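Local coordinates for E2A dna-binding protein (Human adenovirus 5, PDB 2WB0) that binds single-stranded DNA and, by forming multimers, unwinds the viral template without ATP during strand-displacement replication, at residues Ala192-Lys197 and His268-Ile273; Cys95-His100 and His214-Met219; Arg16-Lys21 and Glu316-Leu321; Glu91-Ala96 and Pro322-Pro327. All blocks are in the same frame, centred on the assembly; numbering follows the deposited sequence.

Contact 1: Ala192-Lys197 and His268-Ile273; sequences AQVAFK and HHPALI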
loop_
_atom_site.group_PDB
_atom_site.type_symbol
_atom_site.label_atom_id
_atom_site.label_comp_id
_atom_site.label_asym_id
_atom_site.label_seq_id
_atom_site.Cartn_x
_atom_site.Cartn_y
_atom_site.Cartn_z
ATOM N N ALA A 192 -13.457 9.032 -1.467
ATOM C CA ALA A 192 -12.433 8.544 -0.543
ATOM C C ALA A 192 -13.097 7.881 0.636
ATOM O O ALA A 192 -12.666 6.800 1.054
ATOM C CB ALA A 192 -11.513 9.650 -0.045
ATOM N N GLN A 193 -14.122 8.522 1.207
ATOM C CA GLN A 193 -14.684 7.904 2.383
ATOM C C GLN A 193 -15.341 6.570 2.021
ATOM O O GLN A 193 -15.234 5.619 2.755
ATOM C CB GLN A 193 -15.650 8.788 3.157
ATOM C CG GLN A 193 -16.077 8.048 4.506
ATOM C CD GLN A 193 -16.635 9.013 5.574
ATOM O OE1 GLN A 193 -15.985 9.292 6.625
ATOM N NE2 GLN A 193 -17.849 9.515 5.317
ATOM N N VAL A 194 -16.004 6.494 0.890
ATOM C CA VAL A 194 -16.540 5.168 0.468
ATOM C C VAL A 194 -15.448 4.094 0.501
ATOM O O VAL A 194 -15.668 3.015 1.025
ATOM C CB VAL A 194 -17.157 5.258 -0.923
ATOM C CG1 VAL A 194 -17.493 3.836 -1.430
ATOM C CG2 VAL A 194 -18.438 6.069 -0.878
ATOM N N ALA A 195 -14.250 4.383 -0.042
ATOM C CA ALA A 195 -13.141 3.381 -0.078
ATOM C C ALA A 195 -12.598 2.978 1.307
ATOM O O ALA A 195 -12.174 1.801 1.547
ATOM C CB ALA A 195 -11.976 3.949 -0.944
ATOM N N PHE A 196 -12.549 3.938 2.221
ATOM C CA PHE A 196 -12.224 3.569 3.598
ATOM C C PHE A 196 -13.328 2.743 4.278
ATOM O O PHE A 196 -13.034 1.842 5.050
ATOM C CB PHE A 196 -11.844 4.786 4.453
ATOM C CG PHE A 196 -10.421 5.353 4.143
ATOM C CD1 PHE A 196 -9.296 4.879 4.798
ATOM C CD2 PHE A 196 -10.273 6.363 3.231
ATOM C CE1 PHE A 196 -8.039 5.398 4.558
ATOM C CE2 PHE A 196 -8.978 6.903 2.944
ATOM C CZ PHE A 196 -7.862 6.387 3.642
ATOM N N LYS A 197 -14.589 3.053 3.977
ATOM C CA LYS A 197 -15.675 2.229 4.539
ATOM C C LYS A 197 -15.583 0.813 3.999
ATOM O O LYS A 197 -15.915 -0.159 4.704
ATOM C CB LYS A 197 -17.047 2.828 4.170
ATOM C CG LYS A 197 -17.415 4.012 5.121
ATOM C CD LYS A 197 -18.805 4.604 4.743
ATOM C CE LYS A 197 -19.403 5.454 5.871
ATOM N NZ LYS A 197 -20.393 6.425 5.311
ATOM N N HIS A 268 -21.889 -2.534 -0.979
ATOM C CA HIS A 268 -22.298 -1.386 -0.144
ATOM C C HIS A 268 -21.399 -0.199 -0.227
ATOM O O HIS A 268 -21.875 0.949 -0.088
ATOM C CB HIS A 268 -22.388 -1.770 1.332
ATOM C CG HIS A 268 -23.333 -2.917 1.589
ATOM N ND1 HIS A 268 -23.133 -3.834 2.595
ATOM C CD2 HIS A 268 -24.485 -3.283 0.970
ATOM C CE1 HIS A 268 -24.127 -4.715 2.599
ATOM N NE2 HIS A 268 -24.931 -4.435 1.589
ATOM N N HIS A 269 -20.107 -0.437 -0.458
ATOM C CA HIS A 269 -19.203 0.685 -0.568
ATOM C C HIS A 269 -18.349 0.546 -1.832
ATOM O O HIS A 269 -17.202 0.151 -1.769
ATOM C CB HIS A 269 -18.314 0.707 0.694
ATOM C CG HIS A 269 -19.102 0.600 1.953
ATOM N ND1 HIS A 269 -19.905 1.637 2.423
ATOM C CD2 HIS A 269 -19.239 -0.420 2.824
ATOM C CE1 HIS A 269 -20.446 1.262 3.569
ATOM N NE2 HIS A 269 -20.075 0.021 3.825
ATOM N N PRO A 270 -18.902 0.934 -2.985
ATOM C CA PRO A 270 -18.283 0.572 -4.284
ATOM C C PRO A 270 -17.126 1.473 -4.663
ATOM O O PRO A 270 -17.160 2.077 -5.722
ATOM C CB PRO A 270 -19.448 0.746 -5.258
ATOM C CG PRO A 270 -20.238 1.890 -4.642
ATOM C CD PRO A 270 -20.197 1.625 -3.169
ATOM N N ALA A 271 -16.052 1.480 -3.860
ATOM C CA ALA A 271 -14.792 2.176 -4.238
ATOM C C ALA A 271 -13.684 1.481 -3.452
ATOM O O ALA A 271 -13.920 1.027 -2.319
ATOM C CB ALA A 271 -14.803 3.708 -3.881
ATOM N N LEU A 272 -12.525 1.305 -4.087
ATOM C CA LEU A 272 -11.376 0.691 -3.439
ATOM C C LEU A 272 -10.270 1.724 -3.209
ATOM O O LEU A 272 -10.035 2.584 -4.042
ATOM C CB LEU A 272 -10.784 -0.387 -4.357
ATOM C CG LEU A 272 -11.331 -1.808 -4.198
ATOM C CD1 LEU A 272 -12.627 -2.058 -3.409
ATOM C CD2 LEU A 272 -10.889 -2.858 -5.169
ATOM N N ILE A 273 -9.556 1.568 -2.095
ATOM C CA ILE A 273 -8.302 2.315 -1.894
ATOM C C ILE A 273 -7.284 1.579 -2.786
ATOM O O ILE A 273 -7.148 0.353 -2.716
ATOM C CB ILE A 273 -7.823 2.168 -0.411
ATOM C CG1 ILE A 273 -8.775 2.925 0.522
ATOM C CG2 ILE A 273 -6.256 2.536 -0.285
ATOM C CD1 ILE A 273 -8.500 2.751 2.057
HETATM O O HOH W 1 -10.878 -0.115 0.008
#
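K197 lies across the imidazole of H269, the two side chains crossing at about a right angle. The methylene CB of K197 sits 3.7 Å from the centre of the H269 ring, a CH-pi contact over one face. CB of H268 covers the opposite face, so the ring is held between two methylenes. Beyond CG the lysine chain is extended. It carries NZ past the ring to a salt bridge with E106.

A second CH-pi contact closes the other end. CD1 of I273 lies 3.7 Å from the centre of the F196 ring, 16° off the ring normal, and these side chains also cross at about a right angle. In I273, CG1 is anti to the carbonyl carbon (chi1 -69°) and leans on A195 CB at 3.7 Å.

The small residues meet in between. The helix and strand axes come within 6.3 Å and cross at -77°. V194 CG1 reaches A271 CB at 3.6 Å. The CA of A195 points its hydrogen at the carbonyl oxygen O of A271, with a CA to O distance of 3.3 Å. One water accepts from I273 N and donates to A195 O, bridging strand and helix. P270 is the centre of an inverse gamma turn just before the strand. The arrangement is alpha/beta packing: helix 189-206 of one zinc-binding region lies across strand 271-276 of the other.

Contact 2: Cys95-His100 and His214-Met219; sequences CALWLH and HGHLLM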
loop_
_atom_site.group_PDB
_atom_site.type_symbol
_atom_site.label_atom_id
_atom_site.label_comp_id
_atom_site.label_asym_id
_atom_site.label_seq_id
_atom_site.Cartn_x
_atom_site.Cartn_y
_atom_site.Cartn_z
ATOM N N CYS A 95 5.454 -2.422 4.897
ATOM C CA CYS A 95 4.101 -1.956 5.133
ATOM C C CYS A 95 4.001 -1.466 6.581
ATOM O O CYS A 95 4.974 -1.630 7.368
ATOM C CB CYS A 95 3.074 -3.096 4.988
ATOM S SG CYS A 95 2.878 -3.805 3.394
ATOM N N ALA A 96 2.860 -0.841 6.912
ATOM C CA ALA A 96 2.495 -0.363 8.275
ATOM C C ALA A 96 0.963 -0.456 8.427
ATOM O O ALA A 96 0.243 -0.689 7.460
ATOM C CB ALA A 96 3.017 1.101 8.604
ATOM N N LEU A 97 0.502 -0.358 9.666
ATOM C CA LEU A 97 -0.868 -0.378 10.005
ATOM C C LEU A 97 -1.185 1.045 10.402
ATOM O O LEU A 97 -0.646 1.515 11.447
ATOM C CB LEU A 97 -1.025 -1.220 11.254
ATOM C CG LEU A 97 -1.218 -2.713 11.010
ATOM C CD1 LEU A 97 -1.018 -3.421 9.585
ATOM C CD2 LEU A 97 -0.937 -3.607 12.226
ATOM N N TRP A 98 -2.106 1.687 9.633
ATOM C CA TRP A 98 -2.473 3.056 9.899
ATOM C C TRP A 98 -3.878 3.093 10.527
ATOM O O TRP A 98 -4.822 2.622 9.931
ATOM C CB TRP A 98 -2.390 3.881 8.615
ATOM C CG TRP A 98 -3.007 5.272 8.704
ATOM C CD1 TRP A 98 -2.961 6.171 9.764
ATOM C CD2 TRP A 98 -3.665 5.946 7.631
ATOM N NE1 TRP A 98 -3.615 7.336 9.412
ATOM C CE2 TRP A 98 -4.047 7.230 8.105
ATOM C CE3 TRP A 98 -4.013 5.555 6.321
ATOM C CZ2 TRP A 98 -4.827 8.106 7.345
ATOM C CZ3 TRP A 98 -4.768 6.450 5.527
ATOM C CH2 TRP A 98 -5.147 7.725 6.053
ATOM N N LEU A 99 -3.996 3.650 11.744
ATOM C CA LEU A 99 -5.289 3.754 12.421
ATOM C C LEU A 99 -5.891 4.973 11.812
ATOM O O LEU A 99 -5.645 6.098 12.292
ATOM C CB LEU A 99 -5.098 3.969 13.946
ATOM C CG LEU A 99 -6.424 4.193 14.738
ATOM C CD1 LEU A 99 -7.284 2.977 14.605
ATOM C CD2 LEU A 99 -6.053 4.417 16.251
ATOM N N HIS A 100 -6.663 4.795 10.739
ATOM C CA HIS A 100 -6.908 5.926 9.838
ATOM C C HIS A 100 -7.993 6.875 10.307
ATOM O O HIS A 100 -7.923 8.045 9.996
ATOM C CB HIS A 100 -7.283 5.420 8.422
ATOM C CG HIS A 100 -8.340 4.359 8.415
ATOM N ND1 HIS A 100 -9.708 4.633 8.363
ATOM C CD2 HIS A 100 -8.219 3.015 8.461
ATOM C CE1 HIS A 100 -10.358 3.478 8.386
ATOM N NE2 HIS A 100 -9.474 2.481 8.437
ATOM N N HIS A 214 -9.838 -3.670 13.282
ATOM C CA HIS A 214 -10.825 -3.345 12.283
ATOM C C HIS A 214 -10.725 -1.902 11.789
ATOM O O HIS A 214 -11.207 -1.590 10.707
ATOM C CB HIS A 214 -12.270 -3.505 12.838
ATOM C CG HIS A 214 -12.797 -4.918 12.808
ATOM N ND1 HIS A 214 -13.822 -5.343 13.637
ATOM C CD2 HIS A 214 -12.465 -5.989 12.040
ATOM C CE1 HIS A 214 -14.097 -6.613 13.384
ATOM N NE2 HIS A 214 -13.276 -7.035 12.434
ATOM N N GLY A 215 -10.131 -1.054 12.616
ATOM C CA GLY A 215 -9.876 0.352 12.285
ATOM C C GLY A 215 -8.491 0.610 11.674
ATOM O O GLY A 215 -8.161 1.732 11.408
ATOM N N HIS A 216 -7.646 -0.395 11.548
ATOM C CA HIS A 216 -6.308 -0.214 10.940
ATOM C C HIS A 216 -6.300 -0.484 9.440
ATOM O O HIS A 216 -6.902 -1.449 8.983
ATOM C CB HIS A 216 -5.319 -1.159 11.620
ATOM C CG HIS A 216 -4.904 -0.702 12.994
ATOM N ND1 HIS A 216 -5.639 -0.986 14.128
ATOM C CD2 HIS A 216 -3.824 0.003 13.407
ATOM C CE1 HIS A 216 -5.055 -0.428 15.178
ATOM N NE2 HIS A 216 -3.959 0.192 14.763
ATOM N N LEU A 217 -5.538 0.308 8.669
ATOM C CA LEU A 217 -5.389 -0.025 7.264
ATOM C C LEU A 217 -3.962 -0.591 7.089
ATOM O O LEU A 217 -2.973 0.073 7.418
ATOM C CB LEU A 217 -5.570 1.245 6.382
ATOM C CG LEU A 217 -5.162 1.130 4.893
ATOM C CD1 LEU A 217 -6.021 0.031 4.118
ATOM C CD2 LEU A 217 -5.208 2.534 4.146
ATOM N N LEU A 218 -3.868 -1.778 6.510
ATOM C CA LEU A 218 -2.586 -2.298 6.129
ATOM C C LEU A 218 -2.232 -1.605 4.835
ATOM O O LEU A 218 -2.966 -1.729 3.832
ATOM C CB LEU A 218 -2.762 -3.763 5.794
ATOM C CG LEU A 218 -1.630 -4.741 5.579
ATOM C CD1 LEU A 218 -1.840 -5.840 4.604
ATOM C CD2 LEU A 218 -0.158 -4.436 5.942
ATOM N N MET A 219 -1.116 -0.908 4.855
ATOM C CA MET A 219 -0.673 -0.082 3.705
ATOM C C MET A 219 0.795 -0.254 3.459
ATOM O O MET A 219 1.585 -0.443 4.406
ATOM C CB MET A 219 -1.009 1.395 3.967
ATOM C CG MET A 219 -0.237 2.059 5.195
ATOM S SD MET A 219 -0.774 3.773 5.443
ATOM C CE MET A 219 0.795 4.430 5.909
HETATM O O HOH W 2 -9.991 -0.348 8.575
#
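The H216 ring has L99 over one face. CD1 of L99 lies 4.3 Å from the ring centre in a CH-pi contact, offset toward the rim. The W98 ring carries CB of H100 on one face, over its centre. At the edge of the H100 ring, in its plane, are L217 N and a water. The contact is a two-stranded antiparallel ribbon, strand 95-99 against strand 216-220, with H100 just beyond it.

W98 and L217 are a hydrogen-bonded pair, as are A96 and M219. The A96-M219 bonds run nearly along the C=O axis. In the W98-L217 pair the donors are tilted about 30° from the carbonyl planes. L97 and L218 form a non-hydrogen-bonded pair, with CD1 of L97 3.9 Å from CD2 of L218.

W98, L217 and M219 share one face of the ribbon. CG of W98 is anti to the backbone N (chi1 169°). W98 CE3 lies 3.9 Å from L217 CD2. The sulfur of M219 approaches the six-membered ring obliquely, a Met-aromatic contact, and touches W98 CB at 3.6 Å. L217 packs on F196 and I199 of helix 189-206 and on I273 and F275 of strand 271-276. L218, on the other face, and C95 both meet F74 of helix 64-83.

H100 ND1 is hydrogen-bonded to C102 N. NE2 of H100 is 2.9 Å from the water, which donates to H214 O at 2.8 Å.

Contact 3: Arg16-Lys21 and Glu316-Leu321; sequences RALMDK and ENFTEL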
loop_
_atom_site.group_PDB
_atom_site.type_symbol
_atom_site.label_atom_id
_atom_site.label_comp_id
_atom_site.label_asym_id
_atom_site.label_seq_id
_atom_site.Cartn_x
_atom_site.Cartn_y
_atom_site.Cartn_z
ATOM N N ARG A 16 15.086 -22.962 1.749
ATOM C CA ARG A 16 15.417 -23.926 0.726
ATOM C C ARG A 16 14.357 -25.040 0.614
ATOM O O ARG A 16 14.026 -25.469 -0.485
ATOM C CB ARG A 16 16.838 -24.501 0.946
ATOM C CG ARG A 16 17.238 -25.519 -0.120
ATOM C CD ARG A 16 17.048 -24.952 -1.556
ATOM N NE ARG A 16 18.311 -24.522 -2.116
ATOM C CZ ARG A 16 19.137 -25.311 -2.788
ATOM N NH1 ARG A 16 18.838 -26.585 -3.000
ATOM N NH2 ARG A 16 20.267 -24.812 -3.248
ATOM N N ALA A 17 13.804 -25.463 1.739
ATOM C CA ALA A 17 12.721 -26.478 1.739
ATOM C C ALA A 17 11.541 -26.009 0.850
ATOM O O ALA A 17 11.063 -26.710 -0.046
ATOM C CB ALA A 17 12.234 -26.677 3.148
ATOM N N LEU A 18 11.100 -24.772 1.109
ATOM C CA LEU A 18 10.115 -24.105 0.271
ATOM C C LEU A 18 10.493 -24.015 -1.168
ATOM O O LEU A 18 9.713 -24.351 -2.054
ATOM C CB LEU A 18 9.809 -22.709 0.898
ATOM C CG LEU A 18 8.633 -22.404 1.794
ATOM C CD1 LEU A 18 7.643 -23.495 2.315
ATOM C CD2 LEU A 18 8.961 -21.358 2.895
ATOM N N MET A 19 11.714 -23.590 -1.464
ATOM C CA MET A 19 12.113 -23.360 -2.834
ATOM C C MET A 19 12.258 -24.695 -3.551
ATOM O O MET A 19 12.066 -24.778 -4.783
ATOM C CB MET A 19 13.471 -22.622 -2.886
ATOM C CG MET A 19 13.437 -21.181 -2.301
ATOM S SD MET A 19 14.923 -20.220 -2.636
ATOM C CE MET A 19 16.103 -20.897 -1.472
ATOM N N ASP A 20 12.640 -25.736 -2.795
ATOM C CA ASP A 20 12.768 -27.059 -3.437
ATOM C C ASP A 20 11.340 -27.545 -3.785
ATOM O O ASP A 20 11.062 -27.849 -4.932
ATOM C CB ASP A 20 13.444 -28.042 -2.474
ATOM C CG ASP A 20 14.952 -27.801 -2.338
ATOM O OD1 ASP A 20 15.590 -27.268 -3.296
ATOM O OD2 ASP A 20 15.465 -28.162 -1.258
ATOM N N LYS A 21 10.455 -27.563 -2.784
ATOM C CA LYS A 21 9.079 -28.062 -2.923
ATOM C C LYS A 21 8.329 -27.362 -4.054
ATOM O O LYS A 21 7.570 -27.985 -4.811
ATOM C CB LYS A 21 8.335 -27.899 -1.607
ATOM C CG LYS A 21 6.827 -28.266 -1.682
ATOM C CD LYS A 21 6.228 -28.310 -0.293
ATOM C CE LYS A 21 4.718 -28.628 -0.321
ATOM N NZ LYS A 21 4.275 -28.413 1.039
ATOM N N GLU A 316 0.512 -24.689 5.064
ATOM C CA GLU A 316 0.684 -25.904 4.311
ATOM C C GLU A 316 2.130 -26.392 4.405
ATOM O O GLU A 316 2.443 -27.460 3.895
ATOM C CB GLU A 316 0.279 -25.747 2.831
ATOM C CG GLU A 316 -1.221 -25.394 2.653
ATOM C CD GLU A 316 -1.631 -25.058 1.235
ATOM O OE1 GLU A 316 -0.836 -25.204 0.282
ATOM O OE2 GLU A 316 -2.806 -24.653 1.074
ATOM N N ASN A 317 2.988 -25.637 5.086
ATOM C CA ASN A 317 4.415 -26.024 5.137
ATOM C C ASN A 317 5.029 -26.111 6.499
ATOM O O ASN A 317 6.061 -26.755 6.656
ATOM C CB ASN A 317 5.230 -25.094 4.264
ATOM C CG ASN A 317 4.925 -25.274 2.838
ATOM O OD1 ASN A 317 4.093 -24.575 2.256
ATOM N ND2 ASN A 317 5.568 -26.209 2.244
ATOM N N PHE A 318 4.397 -25.458 7.465
ATOM C CA PHE A 318 4.858 -25.366 8.830
ATOM C C PHE A 318 3.668 -25.590 9.690
ATOM O O PHE A 318 2.529 -25.354 9.256
ATOM C CB PHE A 318 5.527 -24.003 9.130
ATOM C CG PHE A 318 6.714 -23.745 8.272
ATOM C CD1 PHE A 318 6.562 -23.161 7.006
ATOM C CD2 PHE A 318 7.989 -24.159 8.669
ATOM C CE1 PHE A 318 7.654 -22.974 6.132
ATOM C CE2 PHE A 318 9.076 -23.973 7.808
ATOM C CZ PHE A 318 8.911 -23.355 6.538
ATOM N N THR A 319 3.881 -26.054 10.921
ATOM C CA THR A 319 2.695 -26.339 11.733
ATOM C C THR A 319 2.264 -25.202 12.683
ATOM O O THR A 319 1.125 -25.209 13.132
ATOM C CB THR A 319 2.780 -27.743 12.433
ATOM O OG1 THR A 319 3.631 -27.632 13.564
ATOM C CG2 THR A 319 3.357 -28.832 11.436
ATOM N N GLU A 320 3.142 -24.233 12.982
ATOM C CA GLU A 320 2.724 -22.967 13.626
ATOM C C GLU A 320 3.102 -21.787 12.729
ATOM O O GLU A 320 4.048 -21.885 11.930
ATOM C CB GLU A 320 3.399 -22.701 14.965
ATOM C CG GLU A 320 2.583 -23.103 16.131
ATOM C CD GLU A 320 3.125 -24.378 16.672
ATOM O OE1 GLU A 320 2.425 -25.414 16.598
ATOM O OE2 GLU A 320 4.291 -24.349 17.128
ATOM N N LEU A 321 2.348 -20.699 12.877
ATOM C CA LEU A 321 2.609 -19.451 12.145
ATOM C C LEU A 321 3.380 -18.606 13.163
ATOM O O LEU A 321 2.891 -18.389 14.226
ATOM C CB LEU A 321 1.273 -18.735 11.873
ATOM C CG LEU A 321 0.915 -17.799 10.713
ATOM C CD1 LEU A 321 0.213 -16.499 11.157
ATOM C CD2 LEU A 321 1.953 -17.633 9.600
#
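K21 and N317 reach toward each other tip to tip. From CB the lysine runs out fully extended. CG is anti to the backbone N (chi1 174°), and the later torsions are all close to 180°. CD is the first atom to approach the end of the N317 amide. CE is also near it. K21 NZ comes 2.8 Å from the N317 atom modelled as ND2. The amide is probably turned over in the model, so the nature of this pair is left undecided. The carbonyl oxygen O of E316 is a further neighbour, 3.5 Å from K21 NZ. The carboxylate of E316 stands further off, with OE1 6.1 Å from K21 NZ, so any attraction between the charges is probably modest. OE1 is instead hydrogen-bonded to W49 NE1.

L18, one turn back along the helix, supplies the apolar half. Its CD1 mainly meets N317, 3.3 Å from CG. Its CD2 meets the F318 ring at the edge, in the ring plane, 3.8 Å from CE1. The leucine side chain crosses both partners obliquely. L18 is buried and also packs on L75 and L79 of helix 64-83. F318 is stacked on W314 and also meets the ring of F82.

The arrangement is surface packing of a helix end against a loop. Residues 16-21, in the all-alpha region, meet the irregular chain that follows helix 300-315, away from both zinc sites.

Contact 4: Glu91-Ala96 and Pro322-Pro327; sequences EPTGCA and PRMVVP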
loop_
_atom_site.group_PDB
_atom_site.type_symbol
_atom_site.label_atom_id
_atom_site.label_comp_id
_atom_site.label_asym_id
_atom_site.label_seq_id
_atom_site.Cartn_x
_atom_site.Cartn_y
_atom_site.Cartn_z
ATOM N N GLU A 91 13.001 -3.632 7.543
ATOM C CA GLU A 91 11.743 -4.283 7.969
ATOM C C GLU A 91 11.234 -4.972 6.698
ATOM O O GLU A 91 11.209 -4.356 5.683
ATOM C CB GLU A 91 10.769 -3.269 8.546
ATOM C CG GLU A 91 9.507 -3.879 9.168
ATOM C CD GLU A 91 8.504 -4.254 8.044
ATOM O OE1 GLU A 91 8.454 -3.506 7.014
ATOM O OE2 GLU A 91 7.810 -5.255 8.174
ATOM N N PRO A 92 10.899 -6.273 6.744
ATOM C CA PRO A 92 10.657 -7.058 5.489
ATOM C C PRO A 92 9.329 -6.758 4.786
ATOM O O PRO A 92 9.281 -6.828 3.547
ATOM C CB PRO A 92 10.617 -8.533 5.960
ATOM C CG PRO A 92 10.212 -8.400 7.454
ATOM C CD PRO A 92 10.854 -7.108 7.950
ATOM N N THR A 93 8.261 -6.465 5.530
ATOM C CA THR A 93 6.942 -6.304 4.797
ATOM C C THR A 93 6.904 -5.081 3.912
ATOM O O THR A 93 6.232 -5.089 2.873
ATOM C CB THR A 93 5.699 -6.299 5.724
ATOM O OG1 THR A 93 5.683 -5.136 6.541
ATOM C CG2 THR A 93 5.646 -7.656 6.660
ATOM N N GLY A 94 7.572 -4.016 4.354
ATOM C CA GLY A 94 7.540 -2.714 3.665
ATOM C C GLY A 94 6.186 -2.057 3.832
ATOM O O GLY A 94 5.777 -1.271 2.972
ATOM N N CYS A 95 5.454 -2.422 4.897
ATOM C CA CYS A 95 4.101 -1.956 5.133
ATOM C C CYS A 95 4.001 -1.466 6.581
ATOM O O CYS A 95 4.974 -1.630 7.368
ATOM C CB CYS A 95 3.074 -3.096 4.988
ATOM S SG CYS A 95 2.878 -3.805 3.394
ATOM N N ALA A 96 2.860 -0.841 6.912
ATOM C CA ALA A 96 2.495 -0.363 8.275
ATOM C C ALA A 96 0.963 -0.456 8.427
ATOM O O ALA A 96 0.243 -0.689 7.460
ATOM C CB ALA A 96 3.017 1.101 8.604
ATOM N N PRO A 322 4.595 -18.149 12.851
ATOM C CA PRO A 322 5.292 -17.276 13.815
ATOM C C PRO A 322 4.512 -15.962 14.043
ATOM O O PRO A 322 3.674 -15.556 13.171
ATOM C CB PRO A 322 6.615 -16.926 13.094
ATOM C CG PRO A 322 6.733 -17.852 12.012
ATOM C CD PRO A 322 5.414 -18.430 11.663
ATOM N N ARG A 323 4.761 -15.339 15.185
ATOM C CA ARG A 323 4.394 -13.953 15.396
ATOM C C ARG A 323 5.024 -13.090 14.282
ATOM O O ARG A 323 6.212 -13.267 13.918
ATOM C CB ARG A 323 4.926 -13.520 16.731
ATOM C CG ARG A 323 4.482 -12.163 17.220
ATOM C CD ARG A 323 4.793 -12.057 18.678
ATOM N NE ARG A 323 5.107 -10.674 18.982
ATOM C CZ ARG A 323 4.184 -9.728 19.152
ATOM N NH1 ARG A 323 2.864 -10.021 19.088
ATOM N NH2 ARG A 323 4.571 -8.491 19.408
ATOM N N MET A 324 4.247 -12.158 13.719
ATOM C CA MET A 324 4.821 -11.294 12.640
ATOM C C MET A 324 4.085 -10.009 12.804
ATOM O O MET A 324 2.853 -9.982 12.696
ATOM C CB MET A 324 4.587 -11.930 11.243
ATOM C CG MET A 324 5.420 -11.313 10.044
ATOM S SD MET A 324 4.803 -9.677 9.622
ATOM C CE MET A 324 3.366 -10.136 8.687
ATOM N N VAL A 325 4.792 -8.953 13.168
ATOM C CA VAL A 325 4.177 -7.668 13.451
ATOM C C VAL A 325 4.448 -6.715 12.285
ATOM O O VAL A 325 5.610 -6.379 12.012
ATOM C CB VAL A 325 4.828 -7.015 14.730
ATOM C CG1 VAL A 325 4.264 -5.589 15.033
ATOM C CG2 VAL A 325 4.726 -7.985 15.946
ATOM N N VAL A 326 3.390 -6.264 11.592
ATOM C CA VAL A 326 3.532 -5.111 10.687
ATOM C C VAL A 326 3.512 -3.881 11.564
ATOM O O VAL A 326 2.545 -3.711 12.321
ATOM C CB VAL A 326 2.339 -5.053 9.751
ATOM C CG1 VAL A 326 2.501 -3.856 8.818
ATOM C CG2 VAL A 326 2.275 -6.364 8.971
ATOM N N PRO A 327 4.530 -3.008 11.482
ATOM C CA PRO A 327 4.676 -1.875 12.404
ATOM C C PRO A 327 3.482 -0.925 12.339
ATOM O O PRO A 327 2.976 -0.617 11.233
ATOM C CB PRO A 327 5.880 -1.117 11.867
ATOM C CG PRO A 327 6.508 -1.951 10.911
ATOM C CD PRO A 327 5.682 -3.116 10.561
HETATM O O HOH W 3 7.868 -6.741 10.401
#
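The E91 carboxylate is bound by its own turn while its tip meets the P327 ring. The two side chains meet tip to tip, with CD of P327 3.8 Å from E91 OE2. The glutamate CG is anti to the backbone N (chi1 -173°). The bend at chi2 turns CD back toward 93-94, where both oxygens accept backbone N-H groups. OE1 accepts from G94 N on the syn side. OE2 is gripped by two protein donors: T93 OG1 on the syn side at 2.7 Å, and T93 N from above the carboxylate plane at 2.9 Å. A water also donates to OE2 and to V325 O, and so ties the glutamate to the facing chain. T93 OG1 in turn accepts from C95 N, an ST turn. G94 has a positive phi (71°), which favours glycine.

Apolar contacts complete the join. The methyl CG2 of T93 points tip to tip at M324 SD, 3.7 Å away. V326 CG1 lies 3.5 Å from A96 CA and also touches C95 CB. The carbonyl oxygen O of P327 is 3.0 Å from A96 CA, a short CA-H...O contact with a bent angle of 125° at the hydrogen.

E91 O accepts from R222 NH1. The 322-327 chain runs as an irregular segment up to the start of strand 95-99. M324 touches Y78 of helix 64-83 and L307 of helix 300-315, and V326 packs on L218 of strand 216-220.

Contacts 2 and 4 share C95 and A96, and their centres are 12 Å apart. A probable hydrogen bond joins them, L97 N to P327 O at 2.9 Å. Contact 1 also packs against contact 2: F196 CE1 lies 3.6 Å from W98 CZ3. Contact 3 stands apart from contacts 1 and 2, its centre about 28 Å from that of contact 2. It adjoins contact 4 in sequence, since 316-321 runs straight into 322-327. The side chain of W98 is about 8 Å from the zinc bound by C111, H113, C166 and C182. The side chain of C95 is about 11 Å from that of C223, a ligand of the other zinc, and about 14 Å from a zinc ion.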